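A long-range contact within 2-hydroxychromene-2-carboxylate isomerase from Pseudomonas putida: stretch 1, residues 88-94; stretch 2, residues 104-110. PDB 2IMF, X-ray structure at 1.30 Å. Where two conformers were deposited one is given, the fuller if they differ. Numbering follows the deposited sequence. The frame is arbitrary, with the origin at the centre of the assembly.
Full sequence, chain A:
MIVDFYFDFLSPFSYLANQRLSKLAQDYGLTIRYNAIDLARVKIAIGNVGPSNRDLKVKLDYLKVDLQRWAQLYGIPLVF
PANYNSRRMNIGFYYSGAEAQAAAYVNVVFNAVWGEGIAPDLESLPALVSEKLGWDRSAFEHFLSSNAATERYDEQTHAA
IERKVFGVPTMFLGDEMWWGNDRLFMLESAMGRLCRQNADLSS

Stretch 1, residues 88-94: RMNIGFY
Stretch 2, residues 104-110: AYVNVVF

Stretch 1 begins in helix and stretch 2 is helical throughout; the two helices run nearly antiparallel, their N-to-C directions 163° apart and their axes 10.9 Å apart at closest approach. Phi/psi are near -60/-45 through most of both stretches, with Met89 at -70/-33, Gly92 at -63/-22, Phe93 at -54/-35 and Tyr94 at -74/0. The register sets Met89 CA 7.5 Å from Val109 CA and Phe93 CA 6.7 Å from Tyr105 CA; 286 Å² is buried in total.

One hydrogen bond crosses the contact. Tyr105 points toward stretch 1 with chi1 t and chi2 81°, and its OH donates to Met89 O at 2.7 Å. Met89 O also accepts a weak bond from Phe93 N (3.3 Å); Phe93 N also bonds Asn90 O at 3.2 Å.

Close backbone packing accommodates the phenol. Gly92 C lies 3.3 Å from Tyr105 OH, and Gly92 O sits over one ring face. An ideal CB on Gly92 would fall 2.4 Å from that OH, a clash, so glycine suits the site. Phe93 CA approaches Tyr105 CE2 to 3.3 Å.

Apolar contacts flank the tyrosine. Met89, m at all three chi angles, brings CE 3.8 Å from Val109 CG2 and 4.2 Å from Tyr105 CZ. Phe93 CB lies 3.8 Å from Tyr105 CE2, and Phe93 (chi1 t, chi2 78°) places CD1 3.6 Å from Val106 CG2. Val106 and Val109 are both t. Burial suits these largely apolar side chains; their one polar group, Tyr105 OH, is satisfied by Met89 O.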

# COMPACT_ATOMS: atom_id res chain seq x y z
N ARG A 88 15.86 -0.85 -21.02
CA ARG A 88 17.28 -1.06 -21.27
C ARG A 88 18.05 -1.34 -19.99
O ARG A 88 18.88 -2.26 -19.93
CB ARG A 88 17.85 0.16 -22.03
CG ARG A 88 19.38 0.32 -22.00
CD ARG A 88 19.97 1.14 -23.19
NE ARG A 88 19.64 2.57 -23.18
CZ ARG A 88 19.46 3.33 -24.26
NH1 ARG A 88 19.57 2.83 -25.49
NH2 ARG A 88 19.15 4.60 -24.11
N MET A 89 17.80 -0.52 -18.94
CA MET A 89 18.53 -0.73 -17.72
C MET A 89 18.09 -2.01 -17.00
O MET A 89 18.92 -2.61 -16.29
CB MET A 89 18.61 0.49 -16.79
CG MET A 89 19.14 1.77 -17.47
SD MET A 89 20.73 1.64 -18.29
CE MET A 89 21.85 1.49 -16.91
N ASN A 90 16.82 -2.36 -17.11
CA ASN A 90 16.40 -3.66 -16.53
C ASN A 90 17.18 -4.83 -17.18
O ASN A 90 17.65 -5.74 -16.50
CB ASN A 90 14.89 -3.86 -16.78
CG ASN A 90 13.97 -3.04 -15.88
OD1 ASN A 90 14.39 -2.43 -14.91
ND2 ASN A 90 12.68 -3.06 -16.25
N ILE A 91 17.21 -4.78 -18.54
CA ILE A 91 17.97 -5.81 -19.26
C ILE A 91 19.46 -5.81 -18.84
O ILE A 91 20.10 -6.86 -18.63
CB ILE A 91 17.88 -5.55 -20.72
CG1 ILE A 91 16.49 -5.88 -21.25
CG2 ILE A 91 18.98 -6.38 -21.41
CD1 ILE A 91 16.15 -5.41 -22.72
N GLY A 92 20.01 -4.61 -18.64
CA GLY A 92 21.40 -4.50 -18.31
C GLY A 92 21.77 -5.15 -16.99
O GLY A 92 22.95 -5.51 -16.76
N PHE A 93 20.79 -5.32 -16.09
CA PHE A 93 21.06 -6.05 -14.86
C PHE A 93 21.67 -7.43 -15.16
O PHE A 93 22.45 -7.91 -14.37
CB PHE A 93 19.76 -6.20 -14.01
CG PHE A 93 19.91 -7.20 -12.90
CD1 PHE A 93 20.56 -6.84 -11.77
CD2 PHE A 93 19.43 -8.52 -13.02
CE1 PHE A 93 20.82 -7.74 -10.77
CE2 PHE A 93 19.66 -9.44 -12.02
CZ PHE A 93 20.34 -9.03 -10.91
N TYR A 94 21.24 -8.06 -16.22
CA TYR A 94 21.74 -9.39 -16.53
C TYR A 94 23.16 -9.42 -17.05
O TYR A 94 23.68 -10.53 -17.28
CB TYR A 94 20.72 -10.08 -17.46
CG TYR A 94 19.41 -10.23 -16.68
CD1 TYR A 94 19.33 -11.19 -15.67
CD2 TYR A 94 18.33 -9.35 -16.86
CE1 TYR A 94 18.21 -11.29 -14.83
CE2 TYR A 94 17.19 -9.44 -16.07
CZ TYR A 94 17.17 -10.37 -15.02
OH TYR A 94 16.08 -10.50 -14.20
N ALA A 104 25.81 -3.85 -6.76
CA ALA A 104 26.39 -2.57 -7.13
C ALA A 104 25.66 -1.98 -8.35
O ALA A 104 25.37 -0.80 -8.35
CB ALA A 104 27.87 -2.70 -7.42
N TYR A 105 25.40 -2.82 -9.34
CA TYR A 105 24.63 -2.35 -10.53
C TYR A 105 23.26 -1.82 -10.08
O TYR A 105 22.87 -0.71 -10.42
CB TYR A 105 24.45 -3.43 -11.54
CG TYR A 105 23.68 -3.03 -12.79
CD1 TYR A 105 24.30 -2.35 -13.81
CD2 TYR A 105 22.34 -3.23 -12.82
CE1 TYR A 105 23.58 -2.02 -14.96
CE2 TYR A 105 21.60 -2.91 -13.92
CZ TYR A 105 22.24 -2.27 -15.01
OH TYR A 105 21.54 -1.95 -16.13
N VAL A 106 22.53 -2.60 -9.31
CA VAL A 106 21.18 -2.20 -8.92
C VAL A 106 21.28 -0.89 -8.13
O VAL A 106 20.46 0.02 -8.35
CB VAL A 106 20.52 -3.34 -8.15
CG1 VAL A 106 19.21 -2.86 -7.55
CG2 VAL A 106 20.30 -4.52 -9.09
N ASN A 107 22.24 -0.76 -7.19
CA ASN A 107 22.37 0.46 -6.45
C ASN A 107 22.71 1.67 -7.31
O ASN A 107 22.12 2.73 -7.16
CB ASN A 107 23.45 0.27 -5.33
CG ASN A 107 23.01 -0.69 -4.22
OD1 ASN A 107 21.82 -0.95 -4.02
ND2 ASN A 107 23.99 -1.24 -3.49
N VAL A 108 23.67 1.51 -8.19
CA VAL A 108 24.09 2.66 -8.98
C VAL A 108 22.95 3.11 -9.92
O VAL A 108 22.68 4.31 -10.05
CB VAL A 108 25.32 2.23 -9.85
CG1 VAL A 108 25.57 3.19 -10.99
CG2 VAL A 108 26.60 2.08 -8.94
N VAL A 109 22.23 2.15 -10.52
CA VAL A 109 21.17 2.53 -11.46
C VAL A 109 20.01 3.16 -10.69
O VAL A 109 19.46 4.20 -11.09
CB VAL A 109 20.70 1.36 -12.32
CG1 VAL A 109 19.50 1.72 -13.20
CG2 VAL A 109 21.84 0.85 -13.20
N PHE A 110 19.61 2.56 -9.55
CA PHE A 110 18.51 3.16 -8.82
C PHE A 110 18.89 4.52 -8.34
O PHE A 110 18.05 5.44 -8.34
CB PHE A 110 18.06 2.24 -7.65
CG PHE A 110 16.87 1.39 -7.98
CD1 PHE A 110 15.73 2.00 -8.38
CD2 PHE A 110 16.84 0.04 -7.77
CE1 PHE A 110 14.57 1.27 -8.61
CE2 PHE A 110 15.72 -0.71 -8.02
CZ PHE A 110 14.60 -0.10 -8.50